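Esterase A (Caulobacter crescentus, PDB 5GKV) probably hydrolyses ester bonds through a serine nucleophile, as a penicillin-binding-protein homolog of the beta-lactamase superfamily. Local coordinates at residues Y331-E336 with A381-L386; D22-V27 with F45-E50; G38-A43 with D372-R377. All coordinates share one frame; numbering follows the deposited sequence.

How the contacts relate
All three contacts lie in the alpha/beta part of the beta-lactamase-like fold, where the helices 25-35 and 373-384 pack on one face of the antiparallel sheet. Contacts 1 and 3 hold the two ends of helix 373-384, while contacts 2 and 3 share strand 42-49. Each is largely buried, though Pro333 of contact 1 is exposed and Ile49 of contact 2 and Gly39 of contact 3 partly so. Their chemistry follows their place: contact 2, between helix and sheet, is purely apolar; contact 1, at the last turn of the C-terminal helix, combines a CH-pi contact with a water; contact 3, at the start of that helix, rests on charge. Contacts 1 and 2 touch, Ala382 packing on Val27.

Contact 1: Y331-E336 with A381-L386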
loop_
_atom_site.group_PDB
_atom_site.type_symbol
_atom_site.label_atom_id
_atom_site.label_comp_id
_atom_site.label_asym_id
_atom_site.label_seq_id
_atom_site.Cartn_x
_atom_site.Cartn_y
_atom_site.Cartn_z
ATOM N N TYR A 331 -12.584 1.732 4.688
ATOM C CA TYR A 331 -12.665 2.272 3.334
ATOM C C TYR A 331 -14.110 2.551 2.920
ATOM O O TYR A 331 -14.433 2.537 1.731
ATOM C CB TYR A 331 -12.006 1.344 2.309
ATOM C CG TYR A 331 -10.585 0.944 2.633
ATOM C CD1 TYR A 331 -9.691 1.847 3.217
ATOM C CD2 TYR A 331 -10.135 -0.335 2.348
ATOM C CE1 TYR A 331 -8.391 1.466 3.520
ATOM C CE2 TYR A 331 -8.843 -0.729 2.643
ATOM C CZ TYR A 331 -7.977 0.171 3.221
ATOM O OH TYR A 331 -6.704 -0.243 3.505
ATOM N N GLY A 332 -14.977 2.835 3.874
ATOM C CA GLY A 332 -16.356 3.132 3.561
ATOM C C GLY A 332 -17.267 1.944 3.808
ATOM O O GLY A 332 -16.865 0.942 4.403
ATOM N N PRO A 333 -18.508 2.026 3.319
ATOM C CA PRO A 333 -19.539 1.042 3.700
ATOM C C PRO A 333 -19.545 -0.268 2.918
ATOM O O PRO A 333 -20.264 -1.195 3.316
ATOM C CB PRO A 333 -20.838 1.807 3.440
ATOM C CG PRO A 333 -20.484 2.661 2.235
ATOM C CD PRO A 333 -19.056 3.112 2.492
ATOM N N THR A 334 -18.802 -0.398 1.829
ATOM C CA THR A 334 -18.910 -1.585 0.988
ATOM C C THR A 334 -17.984 -2.682 1.500
ATOM O O THR A 334 -16.757 -2.517 1.497
ATOM C CB THR A 334 -18.588 -1.239 -0.460
ATOM O OG1 THR A 334 -19.438 -0.164 -0.876
ATOM C CG2 THR A 334 -18.833 -2.430 -1.357
ATOM N N ALA A 335 -18.573 -3.812 1.916
ATOM C CA ALA A 335 -17.782 -4.880 2.523
ATOM C C ALA A 335 -16.692 -5.379 1.584
ATOM O O ALA A 335 -15.574 -5.665 2.029
ATOM C CB ALA A 335 -18.689 -6.039 2.955
ATOM N N GLU A 336 -16.984 -5.475 0.282
ATOM C CA GLU A 336 -16.054 -6.053 -0.681
ATOM C C GLU A 336 -15.155 -5.011 -1.350
ATOM O O GLU A 336 -14.415 -5.356 -2.277
ATOM C CB GLU A 336 -16.805 -6.872 -1.752
ATOM C CG GLU A 336 -17.788 -6.104 -2.642
ATOM C CD GLU A 336 -19.174 -5.900 -1.998
ATOM O OE1 GLU A 336 -19.350 -6.137 -0.781
ATOM O OE2 GLU A 336 -20.101 -5.480 -2.723
ATOM N N ALA A 381 -17.630 10.804 4.457
ATOM C CA ALA A 381 -18.286 11.979 3.890
ATOM C C ALA A 381 -18.477 11.847 2.386
ATOM O O ALA A 381 -19.497 12.296 1.833
ATOM C CB ALA A 381 -17.477 13.242 4.200
ATOM N N ALA A 382 -17.491 11.271 1.693
ATOM C CA ALA A 382 -17.626 11.112 0.251
ATOM C C ALA A 382 -18.783 10.175 -0.074
ATOM O O ALA A 382 -19.611 10.473 -0.943
ATOM C CB ALA A 382 -16.315 10.594 -0.344
ATOM N N TYR A 383 -18.862 9.036 0.633
ATOM C CA TYR A 383 -19.960 8.101 0.389
ATOM C C TYR A 383 -21.311 8.706 0.760
ATOM O O TYR A 383 -22.316 8.432 0.091
ATOM C CB TYR A 383 -19.741 6.798 1.162
ATOM C CG TYR A 383 -18.924 5.770 0.404
ATOM C CD1 TYR A 383 -17.542 5.677 0.591
ATOM C CD2 TYR A 383 -19.532 4.882 -0.485
ATOM C CE1 TYR A 383 -16.787 4.730 -0.104
ATOM C CE2 TYR A 383 -18.788 3.935 -1.176
ATOM C CZ TYR A 383 -17.416 3.870 -0.979
ATOM O OH TYR A 383 -16.675 2.936 -1.654
ATOM N N ALA A 384 -21.366 9.506 1.833
ATOM C CA ALA A 384 -22.625 10.140 2.220
ATOM C C ALA A 384 -23.068 11.194 1.215
ATOM O O ALA A 384 -24.214 11.658 1.281
ATOM C CB ALA A 384 -22.506 10.780 3.608
ATOM N N SER A 385 -22.187 11.588 0.300
ATOM C CA SER A 385 -22.511 12.544 -0.744
ATOM C C SER A 385 -23.058 11.883 -1.998
ATOM O O SER A 385 -23.531 12.590 -2.898
ATOM C CB SER A 385 -21.266 13.366 -1.101
ATOM O OG SER A 385 -20.819 14.092 0.036
ATOM N N LEU A 386 -22.996 10.562 -2.081
ATOM C CA LEU A 386 -23.412 9.849 -3.289
ATOM C C LEU A 386 -24.928 9.720 -3.316
ATOM O O LEU A 386 -25.526 9.774 -4.388
ATOM C CB LEU A 386 -22.755 8.460 -3.353
ATOM C CG LEU A 386 -21.220 8.488 -3.450
ATOM C CD1 LEU A 386 -20.611 7.103 -3.342
ATOM C CD2 LEU A 386 -20.787 9.145 -4.736
HETATM O O HOH W 1 -16.574 1.098 0.702
#
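Tyr383 on the last turn of the C-terminal helix lies against Pro333, in the loop that leads into strand 338-341 of the beta-lactamase-like sheet. This is the tight part of the contact. Pro333 CD sits over the centre of the Tyr383 ring, 3.4 Å from its centroid and only 12° off the ring normal, a clear CH-pi contact. Proline suits the place because its CD, bonded to the ring nitrogen, carries slightly polarised hydrogens that can point into the pi cloud. A chi1 of -88°, about 28° from the staggered value, helps present the ring face to the proline. Gly332, having no side chain, lets the ring pass close by, its CA 4.0 Å from Tyr383 CE1, and glycine easily tolerates the positive phi of 101°.

The proline that covers the ring is the exposed residue of the contact, while the others that touch are buried. The packing is looser toward the phenol end, where Thr334 OG1 is 4.2 Å from Tyr383 CE2 and the two side chains run at about a right angle. Both Thr334 OG1 and Tyr383 OH hydrogen-bond to Asp351 OD2, so one carboxylate oxygen ties loop and helix together. A water bridges the two segments: it donates to Tyr331 O at 2.8 Å, accepts from Thr334 N at 2.9 Å, and gives a weak bond to Tyr383 OH at 3.0 Å.

Contact 2: D22-V27 with F45-E50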
loop_
_atom_site.group_PDB
_atom_site.type_symbol
_atom_site.label_atom_id
_atom_site.label_comp_id
_atom_site.label_asym_id
_atom_site.label_seq_id
_atom_site.Cartn_x
_atom_site.Cartn_y
_atom_site.Cartn_z
ATOM N N ASP A 22 -20.182 21.050 -5.594
ATOM C CA ASP A 22 -21.256 21.199 -4.617
ATOM C C ASP A 22 -21.753 19.846 -4.089
ATOM O O ASP A 22 -22.105 19.720 -2.908
ATOM C CB ASP A 22 -22.388 21.990 -5.269
ATOM C CG ASP A 22 -23.627 22.073 -4.406
ATOM O OD1 ASP A 22 -23.585 22.813 -3.391
ATOM O OD2 ASP A 22 -24.639 21.415 -4.762
ATOM N N ARG A 23 -21.786 18.824 -4.947
ATOM C CA ARG A 23 -22.256 17.518 -4.493
ATOM C C ARG A 23 -21.435 16.992 -3.319
ATOM O O ARG A 23 -21.974 16.294 -2.449
ATOM C CB ARG A 23 -22.218 16.514 -5.637
ATOM C CG ARG A 23 -22.607 15.111 -5.204
ATOM C CD ARG A 23 -22.947 14.251 -6.385
ATOM N NE ARG A 23 -23.794 13.138 -5.991
ATOM C CZ ARG A 23 -23.811 11.967 -6.619
ATOM N NH1 ARG A 23 -23.010 11.760 -7.664
ATOM N NH2 ARG A 23 -24.613 10.997 -6.191
ATOM N N PHE A 24 -20.143 17.335 -3.257
ATOM C CA PHE A 24 -19.244 16.791 -2.245
ATOM C C PHE A 24 -18.834 17.838 -1.210
ATOM O O PHE A 24 -17.767 17.727 -0.596
ATOM C CB PHE A 24 -18.019 16.161 -2.910
ATOM C CG PHE A 24 -18.348 14.941 -3.731
ATOM C CD1 PHE A 24 -18.560 13.722 -3.121
ATOM C CD2 PHE A 24 -18.456 15.018 -5.110
ATOM C CE1 PHE A 24 -18.868 12.594 -3.859
ATOM C CE2 PHE A 24 -18.772 13.902 -5.858
ATOM C CZ PHE A 24 -18.977 12.687 -5.235
ATOM N N ALA A 25 -19.693 18.838 -0.975
ATOM C CA ALA A 25 -19.379 19.872 0.008
ATOM C C ALA A 25 -19.048 19.283 1.373
ATOM O O ALA A 25 -18.213 19.830 2.090
ATOM C CB ALA A 25 -20.540 20.868 0.133
ATOM N N ALA A 26 -19.698 18.176 1.759
ATOM C CA ALA A 26 -19.391 17.565 3.053
ATOM C C ALA A 26 -17.932 17.119 3.140
ATOM O O ALA A 26 -17.325 17.161 4.221
ATOM C CB ALA A 26 -20.316 16.368 3.314
ATOM N N VAL A 27 -17.354 16.686 2.022
ATOM C CA VAL A 27 -15.950 16.284 2.036
ATOM C C VAL A 27 -15.063 17.478 2.372
ATOM O O VAL A 27 -14.157 17.378 3.207
ATOM C CB VAL A 27 -15.557 15.646 0.693
ATOM C CG1 VAL A 27 -14.086 15.250 0.717
ATOM C CG2 VAL A 27 -16.417 14.399 0.444
ATOM N N PHE A 45 -6.563 14.819 -0.455
ATOM C CA PHE A 45 -7.578 13.774 -0.515
ATOM C C PHE A 45 -8.217 13.831 -1.887
ATOM O O PHE A 45 -8.665 14.897 -2.318
ATOM C CB PHE A 45 -8.667 13.929 0.550
ATOM C CG PHE A 45 -9.751 12.873 0.464
ATOM C CD1 PHE A 45 -9.504 11.569 0.880
ATOM C CD2 PHE A 45 -11.023 13.189 -0.016
ATOM C CE1 PHE A 45 -10.501 10.581 0.800
ATOM C CE2 PHE A 45 -12.029 12.215 -0.093
ATOM C CZ PHE A 45 -11.770 10.911 0.319
ATOM N N ALA A 46 -8.285 12.685 -2.547
ATOM C CA ALA A 46 -8.856 12.596 -3.880
ATOM C C ALA A 46 -9.903 11.497 -3.900
ATOM O O ALA A 46 -9.702 10.429 -3.312
ATOM C CB ALA A 46 -7.770 12.327 -4.939
ATOM N N PHE A 47 -11.007 11.759 -4.603
ATOM C CA PHE A 47 -12.111 10.819 -4.716
ATOM C C PHE A 47 -12.505 10.743 -6.180
ATOM O O PHE A 47 -12.574 11.770 -6.861
ATOM C CB PHE A 47 -13.298 11.262 -3.833
ATOM C CG PHE A 47 -14.387 10.245 -3.724
ATOM C CD1 PHE A 47 -14.232 9.132 -2.906
ATOM C CD2 PHE A 47 -15.584 10.414 -4.407
ATOM C CE1 PHE A 47 -15.250 8.196 -2.786
ATOM C CE2 PHE A 47 -16.610 9.478 -4.289
ATOM C CZ PHE A 47 -16.436 8.367 -3.487
ATOM N N ALA A 48 -12.726 9.519 -6.671
ATOM C CA ALA A 48 -12.924 9.289 -8.094
ATOM C C ALA A 48 -14.172 8.449 -8.324
ATOM O O ALA A 48 -14.497 7.555 -7.539
ATOM C CB ALA A 48 -11.708 8.593 -8.733
ATOM N N ILE A 49 -14.862 8.749 -9.420
ATOM C CA ILE A 49 -16.048 8.018 -9.844
ATOM C C ILE A 49 -15.752 7.485 -11.228
ATOM O O ILE A 49 -15.449 8.264 -12.138
ATOM C CB ILE A 49 -17.302 8.906 -9.858
ATOM C CG1 ILE A 49 -17.640 9.372 -8.444
ATOM C CG2 ILE A 49 -18.478 8.145 -10.468
ATOM C CD1 ILE A 49 -18.746 10.416 -8.401
ATOM N N GLU A 50 -15.811 6.164 -11.376
ATOM C CA GLU A 50 -15.485 5.489 -12.629
ATOM C C GLU A 50 -14.155 5.981 -13.187
ATOM O O GLU A 50 -14.029 6.302 -14.370
ATOM C CB GLU A 50 -16.621 5.653 -13.635
ATOM C CG GLU A 50 -17.931 5.141 -13.051
ATOM C CD GLU A 50 -19.118 5.312 -13.968
ATOM O OE1 GLU A 50 -19.064 6.171 -14.872
ATOM O OE2 GLU A 50 -20.110 4.578 -13.774
#
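Phe24 and Val27, at the start of helix 25-35, pack on Phe45, Phe47 and Ile49 of strand 42-49, joining the N-terminal helix to the antiparallel sheet of the beta-lactamase-like fold. Three residues at every second position of the strand send their side chains to the helix, as a beta strand allows, while Ala46, between Phe45 and Phe47, points away.

The aromatic part is a pair of phenylalanines. The Phe24 and Phe47 rings lie 5.6 Å apart between centroids with their planes at 57°, an oblique arrangement that is neither a stack nor a T-shape. Phe24 CE1 approaches Phe47 CE2 to 3.9 Å. Phe47 has CG anti to the backbone N (chi1 -171°), which carries its ring out from the strand toward the helix. Phe24 precedes the first helical turn, at the N-cap position, and its large flat side chain can reach down to the sheet from there.

Aliphatic groups complete the contact on two flanks. Ile49 CD1 comes to the edge of the Phe24 ring, near its plane and 3.9 Å from Phe24 CZ; an extended chi2 lets this slender methyl end reach it. In the first turn of the helix, the compact, branched Val27 helps fill the gap between helix and strand: its CG1, anti to the backbone N (chi1 179°), points at the Phe45 ring, 3.8 Å from Phe45 CE2. Around them, Val55 of strand 52-60 touches Phe24, Val27 and Phe47, and Ala382 of the C-terminal helix touches Val27 and Phe47.

With only carbon meeting carbon across the two segments, the contact has no directional bond to set its geometry; shape and the burial of apolar surface hold the helix on the sheet.

Contact 3: G38-A43 with D372-R377; sequences GGELGA and DPRSVR
A salt-bridge network of Glu40, Arg374 and Asp372 joins the start of the C-terminal helix to the loop that leads into strand 42-49. Glu40 and Arg374 approach from opposite directions, and Arg374 NH1 meets Glu40 OE1 at 2.8 Å at the edge of the guanidinium, while Glu40 OE2 is hydrogen-bonded to Tyr360 OH. As a hydrogen bond the Arg374-Glu40 link is weak, with an N-H...O angle of 130°, and the salt bridge rests mainly on charge. The carboxylate plane is turned 46° from the guanidinium. A bend at chi2 of the acid and one at chi3 of the arginine bring the two together. The aliphatic part of Arg374 also takes part: its CD lies 3.6 Å from Gly39 O.

Asp372 holds the other edge of the guanidinium, gripping it side-on through Arg374 NE to Asp372 OD1 at 2.9 Å and Arg374 NH2 to Asp372 OD2 at 3.0 Å. The same Asp372 OD1 accepts from Arg374 N at 2.9 Å, so one oxygen serves both side chain and backbone. Arginine fits a buried place between two acids, having several N-H donors to share; NH1 also donates to Lys364 O. The positive charge probably stabilises both carboxylates. Asp372, capping the amide two residues on, forms the aspartate N-cap typical of an alpha-helix start.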
loop_
_atom_site.group_PDB
_atom_site.type_symbol
_atom_site.label_atom_id
_atom_site.label_comp_id
_atom_site.label_asym_id
_atom_site.label_seq_id
_atom_site.Cartn_x
_atom_site.Cartn_y
_atom_site.Cartn_z
ATOM N N GLY A 38 -4.635 21.548 15.026
ATOM C CA GLY A 38 -3.369 20.905 14.703
ATOM C C GLY A 38 -3.455 19.440 14.334
ATOM O O GLY A 38 -2.555 18.670 14.685
ATOM N N GLY A 39 -4.501 19.034 13.612
ATOM C CA GLY A 39 -4.599 17.627 13.251
ATOM C C GLY A 39 -3.727 17.193 12.086
ATOM O O GLY A 39 -3.581 15.984 11.841
ATOM N N GLU A 40 -3.131 18.148 11.374
ATOM C CA GLU A 40 -2.414 17.867 10.138
ATOM C C GLU A 40 -1.120 18.656 10.093
ATOM O O GLU A 40 -0.932 19.635 10.829
ATOM C CB GLU A 40 -3.254 18.251 8.900
ATOM C CG GLU A 40 -4.550 17.460 8.734
ATOM C CD GLU A 40 -4.337 16.054 8.152
ATOM O OE1 GLU A 40 -3.241 15.465 8.309
ATOM O OE2 GLU A 40 -5.290 15.538 7.524
ATOM N N LEU A 41 -0.240 18.231 9.180
ATOM C CA LEU A 41 0.787 19.115 8.632
ATOM C C LEU A 41 0.342 19.514 7.227
ATOM O O LEU A 41 -0.141 20.628 7.023
ATOM C CB LEU A 41 2.160 18.440 8.627
ATOM C CG LEU A 41 3.326 19.247 8.043
ATOM C CD1 LEU A 41 3.452 20.606 8.778
ATOM C CD2 LEU A 41 4.634 18.460 8.138
ATOM N N GLY A 42 0.448 18.596 6.266
ATOM C CA GLY A 42 -0.174 18.782 4.970
ATOM C C GLY A 42 -0.852 17.500 4.525
ATOM O O GLY A 42 -0.519 16.398 4.990
ATOM N N ALA A 43 -1.820 17.650 3.617
ATOM C CA ALA A 43 -2.569 16.478 3.179
ATOM C C ALA A 43 -3.262 16.753 1.851
ATOM O O ALA A 43 -3.539 17.904 1.486
ATOM C CB ALA A 43 -3.605 16.052 4.232
ATOM N N ASP A 372 -6.898 5.221 10.155
ATOM C CA ASP A 372 -6.666 6.537 10.728
ATOM C C ASP A 372 -7.938 7.357 10.552
ATOM O O ASP A 372 -8.453 7.444 9.428
ATOM C CB ASP A 372 -5.488 7.222 10.035
ATOM C CG ASP A 372 -5.145 8.561 10.649
ATOM O OD1 ASP A 372 -5.937 9.527 10.513
ATOM O OD2 ASP A 372 -4.067 8.644 11.285
ATOM N N PRO A 373 -8.481 7.959 11.617
ATOM C CA PRO A 373 -9.788 8.615 11.489
ATOM C C PRO A 373 -9.805 9.790 10.529
ATOM O O PRO A 373 -10.883 10.111 10.024
ATOM C CB PRO A 373 -10.108 9.071 12.924
ATOM C CG PRO A 373 -8.796 9.065 13.633
ATOM C CD PRO A 373 -8.021 7.932 13.018
ATOM N N ARG A 374 -8.668 10.457 10.280
ATOM C CA ARG A 374 -8.662 11.518 9.267
ATOM C C ARG A 374 -9.114 10.972 7.914
ATOM O O ARG A 374 -9.950 11.580 7.227
ATOM C CB ARG A 374 -7.268 12.153 9.168
ATOM C CG ARG A 374 -6.806 12.855 10.478
ATOM C CD ARG A 374 -5.329 13.241 10.411
ATOM N NE ARG A 374 -4.457 12.054 10.413
ATOM C CZ ARG A 374 -3.148 12.089 10.163
ATOM N NH1 ARG A 374 -2.553 13.240 9.855
ATOM N NH2 ARG A 374 -2.441 10.968 10.213
ATOM N N SER A 375 -8.617 9.794 7.538
ATOM C CA SER A 375 -8.990 9.207 6.252
ATOM C C SER A 375 -10.402 8.636 6.296
ATOM O O SER A 375 -11.172 8.804 5.340
ATOM C CB SER A 375 -7.976 8.124 5.841
ATOM O OG SER A 375 -8.061 6.947 6.641
ATOM N N VAL A 376 -10.766 7.996 7.412
ATOM C CA VAL A 376 -12.079 7.358 7.513
ATOM C C VAL A 376 -13.191 8.399 7.419
ATOM O O VAL A 376 -14.179 8.208 6.695
ATOM C CB VAL A 376 -12.169 6.530 8.806
ATOM C CG1 VAL A 376 -13.546 5.904 8.941
ATOM C CG2 VAL A 376 -11.079 5.440 8.811
ATOM N N ARG A 377 -13.046 9.517 8.135
ATOM C CA ARG A 377 -14.069 10.562 8.097
ATOM C C ARG A 377 -14.236 11.118 6.688
ATOM O O ARG A 377 -15.354 11.441 6.268
ATOM C CB ARG A 377 -13.712 11.704 9.051
ATOM C CG ARG A 377 -13.796 11.387 10.539
ATOM C CD ARG A 377 -13.659 12.695 11.370
ATOM N NE ARG A 377 -12.294 13.232 11.357
ATOM C CZ ARG A 377 -11.362 12.911 12.254
ATOM N NH1 ARG A 377 -11.659 12.076 13.249
ATOM N NH2 ARG A 377 -10.142 13.438 12.176
#